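Local coordinates for aminopeptidase N (Francisella tularensis subsp. tularensis, PDB 5DLL), which probably releases N-terminal amino acids from intracellular peptides, as a zinc-dependent metallopeptidase of the M1 family that takes part in peptide degradation, at residues 131-136 and 386-391; 420-425 and 434-439; 578-583 and 637-642; 695-700 and 715-720; 770-775 and 782-787. All blocks are in the same frame, centred on the assembly; numbering follows the deposited sequence.

Interaction 1: 131-136 and 386-391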
# COMPACT_ATOMS: atom_id res chain seq x y z
N GLN A 131 4.18 10.68 -17.43
CA GLN A 131 4.58 9.80 -16.34
C GLN A 131 6.09 9.67 -16.44
O GLN A 131 6.60 9.15 -17.44
CB GLN A 131 3.90 8.44 -16.46
CG GLN A 131 4.44 7.38 -15.52
CD GLN A 131 4.31 7.77 -14.06
OE1 GLN A 131 3.31 8.36 -13.65
NE2 GLN A 131 5.32 7.45 -13.27
N CYS A 132 6.80 10.16 -15.43
CA CYS A 132 8.25 10.25 -15.52
C CYS A 132 9.02 9.38 -14.52
O CYS A 132 10.23 9.20 -14.68
CB CYS A 132 8.68 11.72 -15.41
SG CYS A 132 8.04 12.73 -16.77
N GLU A 133 8.37 8.84 -13.49
CA GLU A 133 9.04 7.87 -12.63
C GLU A 133 8.97 6.50 -13.30
O GLU A 133 7.90 6.11 -13.74
CB GLU A 133 8.39 7.80 -11.24
CG GLU A 133 9.10 6.84 -10.28
CD GLU A 133 8.56 6.89 -8.86
OE1 GLU A 133 7.37 7.22 -8.68
OE2 GLU A 133 9.32 6.59 -7.92
N ALA A 134 10.09 5.77 -13.40
CA ALA A 134 11.41 6.17 -12.90
C ALA A 134 12.22 7.00 -13.91
O ALA A 134 12.86 7.98 -13.53
CB ALA A 134 12.21 4.94 -12.50
N THR A 135 12.17 6.61 -15.18
CA THR A 135 13.06 7.18 -16.21
C THR A 135 12.30 7.57 -17.49
O THR A 135 12.82 7.45 -18.60
CB THR A 135 14.19 6.18 -16.57
OG1 THR A 135 13.62 4.93 -16.99
CG2 THR A 135 15.11 5.95 -15.36
N GLY A 136 11.09 8.09 -17.33
CA GLY A 136 10.26 8.49 -18.46
C GLY A 136 10.51 9.90 -18.97
O GLY A 136 9.97 10.28 -20.00
N ASN A 386 12.12 -4.83 -9.44
CA ASN A 386 12.78 -5.50 -8.32
C ASN A 386 12.62 -4.74 -7.00
O ASN A 386 12.60 -5.34 -5.93
CB ASN A 386 14.28 -5.69 -8.60
CG ASN A 386 14.56 -6.61 -9.79
OD1 ASN A 386 13.69 -6.85 -10.62
ND2 ASN A 386 15.78 -7.13 -9.86
N PHE A 387 12.50 -3.42 -7.10
CA PHE A 387 12.34 -2.55 -5.92
C PHE A 387 10.89 -2.41 -5.43
O PHE A 387 10.67 -2.11 -4.26
CB PHE A 387 12.89 -1.15 -6.22
CG PHE A 387 14.37 -1.11 -6.43
CD1 PHE A 387 15.24 -1.59 -5.46
CD2 PHE A 387 14.91 -0.54 -7.58
CE1 PHE A 387 16.61 -1.54 -5.64
CE2 PHE A 387 16.27 -0.48 -7.77
CZ PHE A 387 17.13 -0.98 -6.80
N TYR A 388 9.92 -2.61 -6.32
CA TYR A 388 8.51 -2.42 -5.96
C TYR A 388 7.95 -3.65 -5.25
O TYR A 388 7.17 -4.42 -5.82
CB TYR A 388 7.68 -2.06 -7.20
CG TYR A 388 8.22 -0.88 -8.00
CD1 TYR A 388 8.95 0.14 -7.38
CD2 TYR A 388 7.98 -0.76 -9.37
CE1 TYR A 388 9.44 1.22 -8.09
CE2 TYR A 388 8.47 0.32 -10.09
CZ TYR A 388 9.20 1.31 -9.44
OH TYR A 388 9.69 2.39 -10.12
N THR A 389 8.35 -3.82 -3.99
CA THR A 389 8.02 -5.00 -3.19
C THR A 389 7.60 -4.59 -1.79
O THR A 389 7.94 -3.50 -1.32
CB THR A 389 9.24 -5.93 -3.05
OG1 THR A 389 10.34 -5.21 -2.49
CG2 THR A 389 9.65 -6.49 -4.40
N VAL A 390 6.86 -5.48 -1.12
CA VAL A 390 6.45 -5.25 0.27
C VAL A 390 7.63 -5.13 1.23
O VAL A 390 7.58 -4.37 2.19
CB VAL A 390 5.46 -6.33 0.77
CG1 VAL A 390 4.15 -6.25 -0.01
CG2 VAL A 390 6.04 -7.73 0.67
N THR A 391 8.71 -5.86 0.96
CA THR A 391 9.96 -5.68 1.70
C THR A 391 10.43 -4.22 1.66
O THR A 391 10.67 -3.61 2.70
CB THR A 391 11.06 -6.59 1.15
OG1 THR A 391 10.72 -7.96 1.39
CG2 THR A 391 12.42 -6.28 1.80

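Interaction 2: 420-425 and 434-439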
# COMPACT_ATOMS: atom_id res chain seq x y z
N PHE A 420 15.43 17.86 7.37
CA PHE A 420 15.13 18.89 6.37
C PHE A 420 16.11 20.05 6.43
O PHE A 420 16.43 20.65 5.41
CB PHE A 420 13.69 19.41 6.53
CG PHE A 420 12.65 18.36 6.27
CD1 PHE A 420 12.49 17.82 5.01
CD2 PHE A 420 11.82 17.91 7.29
CE1 PHE A 420 11.53 16.84 4.77
CE2 PHE A 420 10.86 16.95 7.06
CZ PHE A 420 10.72 16.41 5.79
N GLU A 421 16.59 20.38 7.63
CA GLU A 421 17.60 21.43 7.79
C GLU A 421 18.87 21.11 7.00
O GLU A 421 19.41 21.95 6.28
CB GLU A 421 17.93 21.67 9.28
CG GLU A 421 16.89 22.52 10.02
CD GLU A 421 16.98 22.44 11.55
OE1 GLU A 421 17.85 21.72 12.09
OE2 GLU A 421 16.17 23.12 12.22
N ARG A 422 19.35 19.87 7.11
CA ARG A 422 20.52 19.43 6.36
C ARG A 422 20.25 19.30 4.87
O ARG A 422 21.05 19.75 4.04
CB ARG A 422 21.02 18.08 6.88
CG ARG A 422 21.69 18.13 8.23
CD ARG A 422 22.10 16.74 8.69
NE ARG A 422 22.86 16.79 9.94
CZ ARG A 422 23.20 15.73 10.67
NH1 ARG A 422 22.84 14.50 10.31
NH2 ARG A 422 23.89 15.91 11.79
N HIS A 423 19.12 18.69 4.53
CA HIS A 423 18.93 18.10 3.21
C HIS A 423 17.77 18.65 2.37
O HIS A 423 17.35 18.01 1.41
CB HIS A 423 18.76 16.58 3.36
CG HIS A 423 19.87 15.93 4.14
ND1 HIS A 423 21.20 16.18 3.89
CD2 HIS A 423 19.84 15.03 5.14
CE1 HIS A 423 21.94 15.47 4.71
NE2 HIS A 423 21.14 14.75 5.48
N ASP A 424 17.26 19.84 2.69
CA ASP A 424 16.30 20.49 1.80
C ASP A 424 16.99 20.76 0.45
O ASP A 424 18.09 21.32 0.42
CB ASP A 424 15.75 21.79 2.41
CG ASP A 424 14.71 22.48 1.53
OD1 ASP A 424 14.12 21.82 0.65
OD2 ASP A 424 14.48 23.69 1.72
N GLY A 425 16.36 20.35 -0.64
CA GLY A 425 16.95 20.46 -1.97
C GLY A 425 18.15 19.55 -2.18
O GLY A 425 19.10 19.93 -2.86
N VAL A 434 19.11 8.24 9.00
CA VAL A 434 19.46 7.69 10.31
C VAL A 434 20.41 8.63 11.07
O VAL A 434 20.30 8.77 12.28
CB VAL A 434 20.09 6.29 10.18
CG1 VAL A 434 20.59 5.79 11.53
CG2 VAL A 434 19.09 5.32 9.58
N ASN A 435 21.34 9.26 10.35
CA ASN A 435 22.27 10.20 10.96
C ASN A 435 21.56 11.41 11.57
O ASN A 435 21.86 11.81 12.69
CB ASN A 435 23.33 10.66 9.95
CG ASN A 435 24.31 9.57 9.58
OD1 ASN A 435 24.45 8.56 10.27
ND2 ASN A 435 25.00 9.76 8.46
N ALA A 436 20.61 11.98 10.83
CA ALA A 436 19.82 13.13 11.31
C ALA A 436 18.99 12.76 12.53
O ALA A 436 18.85 13.54 13.48
CB ALA A 436 18.92 13.65 10.20
N MET A 437 18.43 11.55 12.49
CA MET A 437 17.63 10.99 13.57
C MET A 437 18.52 10.67 14.78
O MET A 437 18.12 10.83 15.93
CB MET A 437 16.93 9.73 13.05
CG MET A 437 15.49 9.50 13.48
SD MET A 437 14.27 10.80 13.17
CE MET A 437 14.72 11.33 11.52
N ALA A 438 19.75 10.22 14.50
CA ALA A 438 20.74 9.94 15.54
C ALA A 438 21.24 11.23 16.18
O ALA A 438 21.18 11.39 17.40
CB ALA A 438 21.92 9.17 14.95
N ASP A 439 21.72 12.14 15.34
CA ASP A 439 22.40 13.35 15.80
C ASP A 439 21.47 14.36 16.48
O ASP A 439 21.88 15.03 17.42
CB ASP A 439 23.14 14.02 14.64
CG ASP A 439 24.27 13.16 14.08
OD1 ASP A 439 24.95 12.46 14.87
OD2 ASP A 439 24.50 13.19 12.85

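Interaction 3: 578-583 and 637-642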
# COMPACT_ATOMS: atom_id res chain seq x y z
N ASN A 578 -4.85 -21.75 18.16
CA ASN A 578 -4.40 -22.99 18.80
C ASN A 578 -5.55 -23.93 19.19
O ASN A 578 -5.38 -25.14 19.23
CB ASN A 578 -3.52 -22.69 20.01
CG ASN A 578 -2.19 -22.05 19.63
OD1 ASN A 578 -1.79 -22.06 18.46
ND2 ASN A 578 -1.51 -21.47 20.61
N ILE A 579 -6.72 -23.35 19.46
CA ILE A 579 -7.94 -24.13 19.68
C ILE A 579 -8.34 -24.89 18.41
O ILE A 579 -8.72 -26.06 18.46
CB ILE A 579 -9.12 -23.22 20.13
CG1 ILE A 579 -8.90 -22.72 21.56
CG2 ILE A 579 -10.46 -23.94 20.01
CD1 ILE A 579 -9.14 -23.75 22.65
N ILE A 580 -8.23 -24.21 17.27
CA ILE A 580 -8.67 -24.76 15.98
C ILE A 580 -7.79 -25.94 15.57
O ILE A 580 -8.30 -26.99 15.17
CB ILE A 580 -8.62 -23.69 14.87
CG1 ILE A 580 -9.50 -22.47 15.23
CG2 ILE A 580 -9.02 -24.29 13.52
CD1 ILE A 580 -10.90 -22.48 14.66
N LEU A 581 -6.47 -25.77 15.69
CA LEU A 581 -5.50 -26.79 15.27
C LEU A 581 -5.59 -28.07 16.12
O LEU A 581 -5.36 -29.16 15.61
CB LEU A 581 -4.07 -26.24 15.31
CG LEU A 581 -3.77 -25.03 14.42
CD1 LEU A 581 -2.32 -24.61 14.60
CD2 LEU A 581 -4.07 -25.32 12.96
N ASN A 582 -5.94 -27.92 17.39
CA ASN A 582 -6.16 -29.07 18.27
C ASN A 582 -7.54 -29.71 18.08
O ASN A 582 -7.87 -30.67 18.78
CB ASN A 582 -5.98 -28.67 19.74
CG ASN A 582 -4.62 -28.05 20.02
OD1 ASN A 582 -4.51 -27.12 20.82
ND2 ASN A 582 -3.58 -28.56 19.37
N ASN A 583 -8.35 -29.19 17.15
CA ASN A 583 -9.73 -29.63 16.96
C ASN A 583 -10.49 -29.60 18.29
O ASN A 583 -11.36 -30.44 18.55
CB ASN A 583 -9.79 -31.03 16.33
CG ASN A 583 -9.24 -31.06 14.91
OD1 ASN A 583 -8.20 -31.68 14.64
ND2 ASN A 583 -9.93 -30.40 13.99
N LYS A 637 -15.57 -23.91 11.67
CA LYS A 637 -17.03 -23.89 11.63
C LYS A 637 -17.58 -24.28 13.00
O LYS A 637 -18.57 -23.72 13.46
CB LYS A 637 -17.54 -24.84 10.55
CG LYS A 637 -19.01 -24.68 10.20
CD LYS A 637 -19.36 -25.52 8.97
CE LYS A 637 -20.86 -25.59 8.74
NZ LYS A 637 -21.47 -24.25 8.57
N ASN A 638 -16.90 -25.23 13.66
CA ASN A 638 -17.31 -25.73 14.97
C ASN A 638 -17.24 -24.67 16.06
O ASN A 638 -18.22 -24.47 16.77
CB ASN A 638 -16.45 -26.93 15.38
CG ASN A 638 -16.96 -27.60 16.64
OD1 ASN A 638 -18.16 -27.78 16.82
ND2 ASN A 638 -16.04 -27.97 17.52
N VAL A 639 -16.10 -23.99 16.19
CA VAL A 639 -15.96 -22.97 17.23
C VAL A 639 -16.81 -21.73 16.95
O VAL A 639 -17.38 -21.15 17.88
CB VAL A 639 -14.49 -22.54 17.47
CG1 VAL A 639 -13.62 -23.76 17.75
CG2 VAL A 639 -13.94 -21.73 16.31
N VAL A 640 -16.92 -21.34 15.68
CA VAL A 640 -17.73 -20.19 15.30
C VAL A 640 -19.21 -20.47 15.59
O VAL A 640 -19.93 -19.58 16.05
CB VAL A 640 -17.50 -19.77 13.82
CG1 VAL A 640 -18.64 -18.92 13.28
CG2 VAL A 640 -16.17 -19.03 13.69
N ASN A 641 -19.64 -21.71 15.35
CA ASN A 641 -21.00 -22.13 15.68
C ASN A 641 -21.28 -22.13 17.19
O ASN A 641 -22.37 -21.78 17.63
CB ASN A 641 -21.31 -23.51 15.10
CG ASN A 641 -22.56 -24.13 15.70
OD1 ASN A 641 -22.48 -25.01 16.57
ND2 ASN A 641 -23.72 -23.65 15.27
N GLN A 642 -20.29 -22.53 17.99
CA GLN A 642 -20.43 -22.54 19.44
C GLN A 642 -20.62 -21.12 20.00
O GLN A 642 -21.58 -20.86 20.72
CB GLN A 642 -19.25 -23.23 20.11
CG GLN A 642 -19.29 -24.75 20.00
CD GLN A 642 -18.26 -25.45 20.86
OE1 GLN A 642 -17.91 -24.98 21.95
NE2 GLN A 642 -17.77 -26.60 20.39

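Interaction 4: 695-700 and 715-720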
# COMPACT_ATOMS: atom_id res chain seq x y z
N ASP A 695 -33.85 -12.35 9.94
CA ASP A 695 -34.86 -11.30 10.01
C ASP A 695 -34.19 -9.94 10.16
O ASP A 695 -34.62 -8.97 9.53
CB ASP A 695 -35.82 -11.56 11.17
CG ASP A 695 -36.59 -12.86 11.02
OD1 ASP A 695 -36.59 -13.43 9.90
OD2 ASP A 695 -37.18 -13.33 12.02
N LEU A 696 -33.14 -9.88 10.97
CA LEU A 696 -32.38 -8.65 11.18
C LEU A 696 -31.59 -8.24 9.94
O LEU A 696 -31.48 -7.05 9.63
CB LEU A 696 -31.42 -8.79 12.38
CG LEU A 696 -32.04 -8.85 13.77
CD1 LEU A 696 -30.98 -9.13 14.82
CD2 LEU A 696 -32.79 -7.56 14.10
N ALA A 697 -31.02 -9.23 9.24
CA ALA A 697 -30.28 -8.98 8.01
C ALA A 697 -31.20 -8.50 6.89
O ALA A 697 -30.85 -7.60 6.13
CB ALA A 697 -29.54 -10.24 7.58
N GLN A 698 -32.38 -9.12 6.81
CA GLN A 698 -33.37 -8.79 5.79
C GLN A 698 -33.89 -7.36 5.94
O GLN A 698 -34.11 -6.67 4.94
CB GLN A 698 -34.53 -9.79 5.84
CG GLN A 698 -35.59 -9.61 4.76
CD GLN A 698 -35.03 -9.77 3.36
OE1 GLN A 698 -34.46 -10.82 3.03
NE2 GLN A 698 -35.18 -8.75 2.53
N GLN A 699 -34.08 -6.91 7.18
CA GLN A 699 -34.54 -5.54 7.43
C GLN A 699 -33.44 -4.54 7.13
O GLN A 699 -33.68 -3.54 6.45
CB GLN A 699 -35.03 -5.37 8.88
CG GLN A 699 -36.34 -6.10 9.18
CD GLN A 699 -37.50 -5.64 8.31
OE1 GLN A 699 -37.86 -4.46 8.31
NE2 GLN A 699 -38.08 -6.57 7.57
N LEU A 700 -32.23 -4.81 7.62
CA LEU A 700 -31.07 -3.96 7.37
C LEU A 700 -30.86 -3.77 5.88
O LEU A 700 -30.58 -2.66 5.41
CB LEU A 700 -29.81 -4.56 8.00
CG LEU A 700 -28.50 -3.76 7.93
CD1 LEU A 700 -28.71 -2.33 8.39
CD2 LEU A 700 -27.42 -4.44 8.75
N THR A 715 -24.13 -9.54 2.33
CA THR A 715 -23.16 -10.58 2.68
C THR A 715 -23.74 -11.63 3.64
O THR A 715 -23.52 -12.82 3.46
CB THR A 715 -21.89 -9.97 3.33
OG1 THR A 715 -21.36 -8.94 2.49
CG2 THR A 715 -20.82 -11.05 3.58
N GLU A 716 -24.47 -11.17 4.65
CA GLU A 716 -25.01 -12.06 5.68
C GLU A 716 -26.26 -12.78 5.19
O GLU A 716 -26.53 -13.92 5.59
CB GLU A 716 -25.32 -11.29 6.97
CG GLU A 716 -24.15 -10.47 7.52
CD GLU A 716 -22.96 -11.31 7.95
OE1 GLU A 716 -23.07 -12.55 8.02
OE2 GLU A 716 -21.89 -10.71 8.22
N LEU A 717 -27.02 -12.13 4.31
CA LEU A 717 -28.17 -12.76 3.66
C LEU A 717 -27.74 -13.93 2.76
O LEU A 717 -28.52 -14.84 2.51
CB LEU A 717 -28.96 -11.71 2.85
CG LEU A 717 -30.48 -11.58 3.03
CD1 LEU A 717 -30.92 -11.75 4.47
CD2 LEU A 717 -30.93 -10.22 2.49
N LEU A 718 -26.49 -13.89 2.28
CA LEU A 718 -25.92 -14.98 1.48
C LEU A 718 -25.46 -16.19 2.31
O LEU A 718 -25.21 -17.27 1.74
CB LEU A 718 -24.73 -14.49 0.64
CG LEU A 718 -24.99 -13.45 -0.45
CD1 LEU A 718 -23.67 -12.99 -1.04
CD2 LEU A 718 -25.91 -14.01 -1.53
N LYS A 719 -25.33 -16.02 3.62
CA LYS A 719 -25.03 -17.14 4.53
C LYS A 719 -26.28 -17.95 4.88
O LYS A 719 -26.18 -19.01 5.50
CB LYS A 719 -24.37 -16.64 5.82
CG LYS A 719 -22.98 -16.03 5.63
CD LYS A 719 -22.27 -15.84 6.96
CE LYS A 719 -20.83 -15.38 6.76
NZ LYS A 719 -20.05 -15.48 8.02
N SER A 720 -27.45 -17.44 4.48
CA SER A 720 -28.72 -18.13 4.67
C SER A 720 -28.69 -19.50 4.03
O SER A 720 -28.19 -19.65 2.91
CB SER A 720 -29.86 -17.31 4.06
OG SER A 720 -31.11 -17.96 4.20

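Interaction 5: 770-775 and 782-787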
# COMPACT_ATOMS: atom_id res chain seq x y z
N PRO A 770 -24.31 -10.74 -18.52
CA PRO A 770 -23.81 -9.50 -19.14
C PRO A 770 -23.08 -8.59 -18.15
O PRO A 770 -22.29 -7.74 -18.57
CB PRO A 770 -25.08 -8.82 -19.66
CG PRO A 770 -26.15 -9.30 -18.73
CD PRO A 770 -25.79 -10.73 -18.43
N ALA A 771 -23.37 -8.76 -16.86
CA ALA A 771 -22.63 -8.10 -15.79
C ALA A 771 -21.15 -8.50 -15.76
O ALA A 771 -20.32 -7.73 -15.30
CB ALA A 771 -23.26 -8.42 -14.44
N TYR A 772 -20.84 -9.70 -16.25
CA TYR A 772 -19.45 -10.13 -16.40
C TYR A 772 -18.94 -9.82 -17.80
O TYR A 772 -19.70 -9.78 -18.77
CB TYR A 772 -19.33 -11.63 -16.13
CG TYR A 772 -17.90 -12.15 -16.10
CD1 TYR A 772 -17.05 -11.86 -15.04
CD2 TYR A 772 -17.40 -12.93 -17.14
CE1 TYR A 772 -15.74 -12.33 -15.01
CE2 TYR A 772 -16.10 -13.41 -17.12
CZ TYR A 772 -15.27 -13.11 -16.05
OH TYR A 772 -13.98 -13.58 -16.03
N ASN A 773 -17.63 -9.59 -17.88
CA ASN A 773 -16.91 -9.42 -19.13
C ASN A 773 -15.44 -9.76 -18.87
O ASN A 773 -14.78 -9.07 -18.08
CB ASN A 773 -17.04 -7.98 -19.64
CG ASN A 773 -16.65 -7.84 -21.09
OD1 ASN A 773 -15.63 -8.36 -21.54
ND2 ASN A 773 -17.47 -7.11 -21.85
N PRO A 774 -14.92 -10.82 -19.51
CA PRO A 774 -13.54 -11.25 -19.26
C PRO A 774 -12.47 -10.31 -19.83
O PRO A 774 -11.29 -10.46 -19.49
CB PRO A 774 -13.47 -12.61 -19.96
CG PRO A 774 -14.48 -12.53 -21.05
CD PRO A 774 -15.58 -11.65 -20.54
N LYS A 775 -12.87 -9.38 -20.69
CA LYS A 775 -11.96 -8.35 -21.21
C LYS A 775 -11.67 -7.26 -20.17
O LYS A 775 -10.61 -6.65 -20.20
CB LYS A 775 -12.56 -7.72 -22.48
CG LYS A 775 -11.60 -6.85 -23.29
CD LYS A 775 -10.49 -7.66 -23.95
CE LYS A 775 -9.54 -6.78 -24.73
NZ LYS A 775 -8.39 -7.55 -25.29
N SER A 782 -12.84 -9.51 -9.41
CA SER A 782 -14.06 -9.67 -8.64
C SER A 782 -14.54 -11.11 -8.65
O SER A 782 -14.62 -11.74 -7.60
CB SER A 782 -15.16 -8.76 -9.18
OG SER A 782 -14.79 -7.40 -9.06
N LEU A 783 -14.84 -11.63 -9.83
CA LEU A 783 -15.46 -12.94 -9.96
C LEU A 783 -14.46 -14.08 -9.79
O LEU A 783 -14.66 -14.97 -8.96
CB LEU A 783 -16.18 -13.09 -11.30
CG LEU A 783 -17.01 -14.37 -11.45
CD1 LEU A 783 -18.17 -14.38 -10.47
CD2 LEU A 783 -17.50 -14.53 -12.87
N ILE A 784 -13.39 -14.06 -10.58
CA ILE A 784 -12.43 -15.16 -10.60
C ILE A 784 -11.48 -15.09 -9.41
O ILE A 784 -11.28 -16.08 -8.70
CB ILE A 784 -11.63 -15.22 -11.92
CG1 ILE A 784 -12.57 -15.23 -13.14
CG2 ILE A 784 -10.70 -16.43 -11.93
CD1 ILE A 784 -13.62 -16.32 -13.14
N GLY A 785 -10.89 -13.92 -9.18
CA GLY A 785 -10.03 -13.69 -8.02
C GLY A 785 -10.79 -13.80 -6.71
O GLY A 785 -10.24 -14.22 -5.70
N GLY A 786 -12.06 -13.41 -6.74
CA GLY A 786 -12.96 -13.58 -5.60
C GLY A 786 -13.28 -15.04 -5.30
O GLY A 786 -13.44 -15.41 -4.14
N PHE A 787 -13.37 -15.87 -6.34
CA PHE A 787 -13.59 -17.30 -6.15
C PHE A 787 -12.32 -18.00 -5.67
O PHE A 787 -12.39 -18.93 -4.87
CB PHE A 787 -14.09 -17.97 -7.42
CG PHE A 787 -14.36 -19.44 -7.25
CD1 PHE A 787 -15.47 -19.87 -6.53
CD2 PHE A 787 -13.50 -20.39 -7.78
CE1 PHE A 787 -15.71 -21.22 -6.35
CE2 PHE A 787 -13.74 -21.74 -7.60
CZ PHE A 787 -14.85 -22.16 -6.88

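Interaction 1: 131-136 and 386-391
The substrate cleft of an M1 aminopeptidase lies where Glu133 and Ala134 of the N-terminal domain face Tyr388 of the catalytic domain, close to the zinc ion bound by His309, His313 and Glu332. The touch is slight and made by one atom: Tyr388 OH lies 4.3 Å from Ala134 CB and 4.5 Å from Glu133 CG, while the backbones stay well apart. The phenol reaches over from the segment 386-391, whose Tyr388 is the centre of an inverse gamma turn closed by Thr389 N on Phe387 O at 2.9 Å; Thr389 then N-caps helix 390-423.

On the other side, Glu133 is extended, with CG anti to the backbone N (chi1 -177°), and its side chain comes within about 6 Å of the zinc. In M1 enzymes a glutamate of the N-terminal domain recognises the free amino group of the peptide, and the position of Glu133 is consistent with that role; Tyr388 is placed to line the pocket beside it. A cis peptide joins Glu133 to Ala134. Gln131 holds the Glu133 carbonyl: NE2 donates to Glu133 O at 2.9 Å (160°), in the carbonyl plane and on a lone pair, with the oxygen also in the plane of the donor amide. Gln131 and Glu133 both rest on Met275, part of the Gly-Ala-Met-Glu-Asn motif of the family.

Interaction 2: 420-425 and 434-439
Arg422, near the C-terminal end of helix 390-423, reaches across to Asp439 at the end of helix 430-439, joining the two helices of a helix-loop-helix in the catalytic domain. Its CB lies 3.4 Å above the plane of the His423 ring, over the centre of one face. CG stands anti to the carbonyl carbon (chi1 -72°), and from there the chain runs extended to NE, which carries the guanidinium out to the second helix.

NH2 makes the sound bond, donating to Asp439 OD2 at 3.0 Å and 159°. The acceptor sits at the edge of the guanidinium, near its plane, but OD2 is met on its anti side and out of the carboxylate plane; the guanidinium and carboxylate planes stand 66° apart. NH1 adds a weak bond to the same oxygen at 3.3 Å, making a salt bridge in which one carboxylate oxygen takes both donors. NH1 also comes obliquely against the helix backbone, 3.4 Å from Ala436 N; both are donors, so this is no hydrogen bond. Asn435 CB lies 3.9 Å from Arg422 NH1. The amide oxygen of Asn435 is turned to Lys449, while Ala436 also packs on Tyr419. Ala436 CB lies 4.0 Å from Arg422 NH1.

Interaction 3: 578-583 and 637-642
Ile580 O is gripped by two donors: Asn583 N, at 3.0 Å, and the hydroxyl of Ser635 on helix 629-646, the helix against which the Ile580 side chain packs through Val639. The first bond belongs to the Schellman motif that ends helix 565-581, in which Asn583 takes positive phi (51°) and two bonds run back into the last turn. The second bond ties that same C-terminal turn to its neighbour, one turn before the apolar contact.

The apolar contact is a fork against two isoleucines. Val639 points toward helix 565-581 and divides its methyl groups: CG1 meets Ile579 CG2 at 3.9 Å, and CG2 meets Ile580 CD1 at 3.5 Å. With chi1 at -54°, Val639 places CG1 anti to its carbonyl carbon and CG2 between the backbone N and that carbon, which turns one branch to Ile579 and the other to Ile580. The isoleucines answer differently. Ile579 offers its short branch, whereas Ile580 brings in the far end of its long one, crossing the valine at about a right angle. All three side chains are buried, and their closest pair of CA atoms, Ile580 and Val639, is 7.6 Å apart.

Ile580 also leans on Ile620 of helix 617-621, so a third helix shares this core. Beyond Val639, Gln642 OE1 receives a weak bond from Leu586 N in the loop after helix 565-581. This is helix-to-helix apolar packing within the ARM-repeat-like alpha-solenoid that forms the C-terminal domain of M1 aminopeptidases.

Interaction 4: 695-700 and 715-720
With CG set anti to the backbone N (chi1 -176°) and the chain then bent at the next bond (chi2 61°), Gln698 swings its amide from the flank of helix 691-703 onto the side chain of Leu717. Leu717, pointing toward that helix, divides its branches between two neighbours. CD1 lies 3.7 Å from Ala697 CB and also rests on the backbone at Gln698 N, 3.8 Å away; CD2 meets Gln698 OE1 at 3.6 Å. The oxygen therefore packs against a methyl group and gains no hydrogen bond there. At the other end of the amide, NE2 has a weak bond to Asp702 OD2, one turn further along the same helix, while OE1 is turned to the leucine.

These helices, 691-703 and 707-717, follow each other after a short turn and run in roughly opposite directions, forming a helical hairpin in the alpha-solenoid of the C-terminal ARM-like domain. The close approach falls at Ala697, whose small side chain points at the partner helix; the CA atoms of Ala697 and Leu717 are 6.1 Å apart. Glu716 adds CB at 4.4 Å from Ala697 CB, after which its chain turns off toward Leu681 and Ser682 of helix 668-685. That helix also supports Ala697, through Met685. Helix 723-736 adds Ala729 against Leu717 and Glu732 against Gln698. Lys719 N bonds to Glu716 O, three residues back, at 3.1 Å.

Interaction 5: 770-775 and 782-787
A buried CH-pi contact between Tyr772 and Leu783 packs the loop that follows helix 759-767 onto helix 777-788, the helix that the same loop leads into. Leu783 CD2 sits over one face of the tyrosine ring, 3.8 Å from its centroid and 28° off the ring normal. It is displaced toward one side of the ring, being 3.5 Å from both Tyr772 CD1 and Tyr772 CE1. Leu783 CB is also near, 3.8 Å from Tyr772 CE1, so the leucine touches the ring with more than one carbon. Both residues place CG anti to the backbone N (chi1 -173° in each), which carries the ring out from the loop and the leucine up from the helix until they cross at about a right angle.

The phenol end goes on to the next helical residue, where Tyr772 OH meets Ile784 CG1 at 3.6 Å in a van der Waals contact. The loop links two successive helices of the alpha-solenoid in the C-terminal ARM-like domain, and the helix before it and helix 800-815 both join in. Val763, Leu766 and Val767 of helix 759-767 pack on Leu783, while Phe804 and Met805 of helix 800-815 pack on Ile784.

The loop itself is shaped by an Asx turn directly after the tyrosine. Asn773 OD1 accepts from Lys775 N at 3.1 Å (152°), in the carbonyl plane and on a lone pair, and Pro774 between them rests on Leu812 and Phe815. Just before the tyrosine, Ala771 O receives a hydrogen bond from the Lys779 side chain.

Interactions 1 and 2 share helix 390-423 but use it differently: just ahead of its first turn, interaction 1 is a sparse meeting of two domains beside the zinc, whereas near its end interaction 2 is a partly exposed salt bridge away from the metal, their centres about 24 Å apart. Interactions 3, 4 and 5 are buried, all within the C-terminal helical domain, and rest mainly on apolar or CH-pi contacts. Helix meets helix in 3 and 4, while in 5 a loop packs on a helix. The nearest atoms of 3 and 4 are about 6 Å apart without touching. Interaction 2 lies on the opposite side of the chain's centre from 4 and 5.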